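Local coordinates for uncharacterized protein (Porphyromonas gingivalis, PDB 1ZBS), which is uncharacterised but probably phosphorylates N-acetylglucosamine with ATP, as a putative sugar kinase of the ASKHA superfamily, at residues S109-A113 / R233-L238. Residues are numbered along the deposited sequence; the frame is centred on the assembly and turned at random.
Sequences SEGIA and RPDLPL
One guanidinium is shared by two carboxylates. Arg233 gives NH1 to Glu110 OE2 (2.8 Å) and NH2 to Glu110 OE1 (2.9 Å), a two-pronged salt bridge between the segments. Arg233 NE and NH2 also hydrogen-bond to Asp235 OD2, at 3.1 and 3.0 Å, completing a salt-bridge network. Arg233 is curled, chi1 to chi3 all m; Glu110 is extended, chi1 and chi2 both t. Between helix 210-229 and strand 238-241, Arg233 to Leu236 form a type I turn, closed by Leu236 N to Arg233 O at 2.9 Å. Strand 111-116 is central in a five-stranded mixed sheet, between antiparallel strand 120-125 and parallel strand 238-241, an RNase H-like order consistent with the ASKHA fold. Gly111 is almost fully extended (phi/psi 168/-180); Ile112 and Ala113 are beta. CA atoms of Gly111 and Leu236 are 5.4 Å apart, those of Ile112 and Leu238 5.5 Å. Gly111 lacks a side chain, so Leu236, pointing toward 109-113, brings CG 3.7 Å from Gly111 CA. Ile112 (chi1 m, chi2 t) packs apolar CG1 4.3 Å from Leu236 CD2 and CD1 4.4 Å from Leu238 CD1.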
ATOM      1  N   SER A 109     -16.187  28.906 -14.319  1.00 54.48           N
ATOM      2  CA  SER A 109     -17.178  28.092 -15.004  1.00 53.52           C
ATOM      3  C   SER A 109     -17.253  26.674 -14.445  1.00 52.15           C
ATOM      4  O   SER A 109     -16.331  26.207 -13.778  1.00 50.62           O
ATOM      5  CB  SER A 109     -16.849  28.033 -16.493  1.00 55.24           C
ATOM      6  OG  SER A 109     -15.536  27.528 -16.692  1.00 58.60           O
ATOM      7  N   GLU A 110     -18.359  26.000 -14.741  1.00 50.88           N
ATOM      8  CA  GLU A 110     -18.609  24.630 -14.294  1.00 49.17           C
ATOM      9  C   GLU A 110     -17.646  23.642 -14.969  1.00 47.01           C
ATOM     10  O   GLU A 110     -17.255  23.837 -16.118  1.00 46.96           O
ATOM     11  CB  GLU A 110     -20.067  24.264 -14.611  1.00 49.61           C
ATOM     12  CG  GLU A 110     -20.451  22.827 -14.292  1.00 54.57           C
ATOM     13  CD  GLU A 110     -21.880  22.483 -14.696  1.00 56.02           C
ATOM     14  OE1 GLU A 110     -22.274  22.797 -15.844  1.00 57.68           O
ATOM     15  OE2 GLU A 110     -22.604  21.883 -13.869  1.00 56.71           O
ATOM     16  N   GLY A 111     -17.264  22.585 -14.254  1.00 44.78           N
ATOM     17  CA  GLY A 111     -16.355  21.606 -14.828  1.00 41.43           C
ATOM     18  C   GLY A 111     -15.779  20.604 -13.840  1.00 37.86           C
ATOM     19  O   GLY A 111     -16.089  20.639 -12.650  1.00 37.62           O
ATOM     20  N   ILE A 112     -14.939  19.702 -14.340  1.00 35.67           N
ATOM     21  CA  ILE A 112     -14.306  18.692 -13.506  1.00 33.54           C
ATOM     22  C   ILE A 112     -12.818  18.964 -13.455  1.00 33.39           C
ATOM     23  O   ILE A 112     -12.159  19.029 -14.493  1.00 32.94           O
ATOM     24  CB  ILE A 112     -14.533  17.278 -14.066  1.00 33.93           C
ATOM     25  CG1 ILE A 112     -16.022  16.936 -14.019  1.00 32.64           C
ATOM     26  CG2 ILE A 112     -13.716  16.259 -13.268  1.00 33.24           C
ATOM     27  CD1 ILE A 112     -16.392  15.675 -14.780  1.00 32.06           C
ATOM     28  N   ALA A 113     -12.297  19.141 -12.242  1.00 32.54           N
ATOM     29  CA  ALA A 113     -10.878  19.420 -12.040  1.00 30.80           C
ATOM     30  C   ALA A 113     -10.189  18.233 -11.377  1.00 30.05           C
ATOM     31  O   ALA A 113     -10.661  17.701 -10.366  1.00 29.48           O
ATOM     32  CB  ALA A 113     -10.711  20.676 -11.181  1.00 30.76           C
ATOM     33  N   ARG A 233     -21.140  13.394 -15.823  1.00 41.57           N
ATOM     34  CA  ARG A 233     -21.148  14.634 -16.588  1.00 39.23           C
ATOM     35  C   ARG A 233     -20.117  14.614 -17.728  1.00 40.02           C
ATOM     36  O   ARG A 233     -19.239  15.482 -17.799  1.00 38.63           O
ATOM     37  CB  ARG A 233     -20.871  15.824 -15.655  1.00 38.45           C
ATOM     38  CG  ARG A 233     -21.984  16.136 -14.654  1.00 36.58           C
ATOM     39  CD  ARG A 233     -23.263  16.574 -15.360  1.00 35.91           C
ATOM     40  NE  ARG A 233     -23.069  17.784 -16.163  1.00 35.79           N
ATOM     41  CZ  ARG A 233     -23.033  19.017 -15.662  1.00 36.22           C
ATOM     42  NH1 ARG A 233     -23.182  19.215 -14.363  1.00 35.85           N
ATOM     43  NH2 ARG A 233     -22.838  20.059 -16.457  1.00 37.89           N
ATOM     44  N   PRO A 234     -20.212  13.629 -18.640  1.00 39.64           N
ATOM     45  CA  PRO A 234     -19.273  13.530 -19.763  1.00 42.52           C
ATOM     46  C   PRO A 234     -19.384  14.680 -20.756  1.00 43.72           C
ATOM     47  O   PRO A 234     -18.791  14.646 -21.833  1.00 44.70           O
ATOM     48  CB  PRO A 234     -19.627  12.188 -20.392  1.00 41.06           C
ATOM     49  CG  PRO A 234     -21.098  12.119 -20.169  1.00 40.61           C
ATOM     50  CD  PRO A 234     -21.217  12.556 -18.720  1.00 39.29           C
ATOM     51  N   ASP A 235     -20.173  15.686 -20.403  1.00 44.06           N
ATOM     52  CA  ASP A 235     -20.332  16.857 -21.255  1.00 43.53           C
ATOM     53  C   ASP A 235     -19.247  17.840 -20.850  1.00 41.95           C
ATOM     54  O   ASP A 235     -18.790  18.653 -21.655  1.00 42.13           O
ATOM     55  CB  ASP A 235     -21.719  17.474 -21.060  1.00 44.63           C
ATOM     56  CG  ASP A 235     -22.154  17.478 -19.616  1.00 43.07           C
ATOM     57  OD1 ASP A 235     -22.212  16.381 -19.018  1.00 40.90           O
ATOM     58  OD2 ASP A 235     -22.446  18.572 -19.069  1.00 44.44           O
ATOM     59  N   LEU A 236     -18.838  17.752 -19.585  1.00 40.63           N
ATOM     60  CA  LEU A 236     -17.792  18.620 -19.054  1.00 39.04           C
ATOM     61  C   LEU A 236     -16.417  18.124 -19.443  1.00 37.10           C
ATOM     62  O   LEU A 236     -16.101  16.949 -19.283  1.00 36.22           O
ATOM     63  CB  LEU A 236     -17.879  18.696 -17.534  1.00 39.80           C
ATOM     64  CG  LEU A 236     -18.825  19.714 -16.907  1.00 40.29           C
ATOM     65  CD1 LEU A 236     -19.974  20.057 -17.844  1.00 39.72           C
ATOM     66  CD2 LEU A 236     -19.341  19.125 -15.586  1.00 38.34           C
ATOM     67  N   PRO A 237     -15.578  19.018 -19.978  1.00 39.44           N
ATOM     68  CA  PRO A 237     -14.220  18.642 -20.383  1.00 38.66           C
ATOM     69  C   PRO A 237     -13.346  18.452 -19.136  1.00 36.81           C
ATOM     70  O   PRO A 237     -13.513  19.161 -18.144  1.00 38.66           O
ATOM     71  CB  PRO A 237     -13.779  19.831 -21.228  1.00 38.26           C
ATOM     72  CG  PRO A 237     -14.458  20.980 -20.545  1.00 39.70           C
ATOM     73  CD  PRO A 237     -15.860  20.421 -20.331  1.00 39.30           C
ATOM     74  N   LEU A 238     -12.421  17.498 -19.188  1.00 36.23           N
ATOM     75  CA  LEU A 238     -11.532  17.217 -18.055  1.00 33.29           C
ATOM     76  C   LEU A 238     -10.323  18.147 -17.967  1.00 31.37           C
ATOM     77  O   LEU A 238      -9.537  18.256 -18.905  1.00 29.54           O
ATOM     78  CB  LEU A 238     -11.038  15.771 -18.128  1.00 31.85           C
ATOM     79  CG  LEU A 238     -11.923  14.656 -17.572  1.00 33.68           C
ATOM     80  CD1 LEU A 238     -13.377  14.910 -17.899  1.00 31.61           C
ATOM     81  CD2 LEU A 238     -11.457  13.316 -18.131  1.00 30.78           C
TER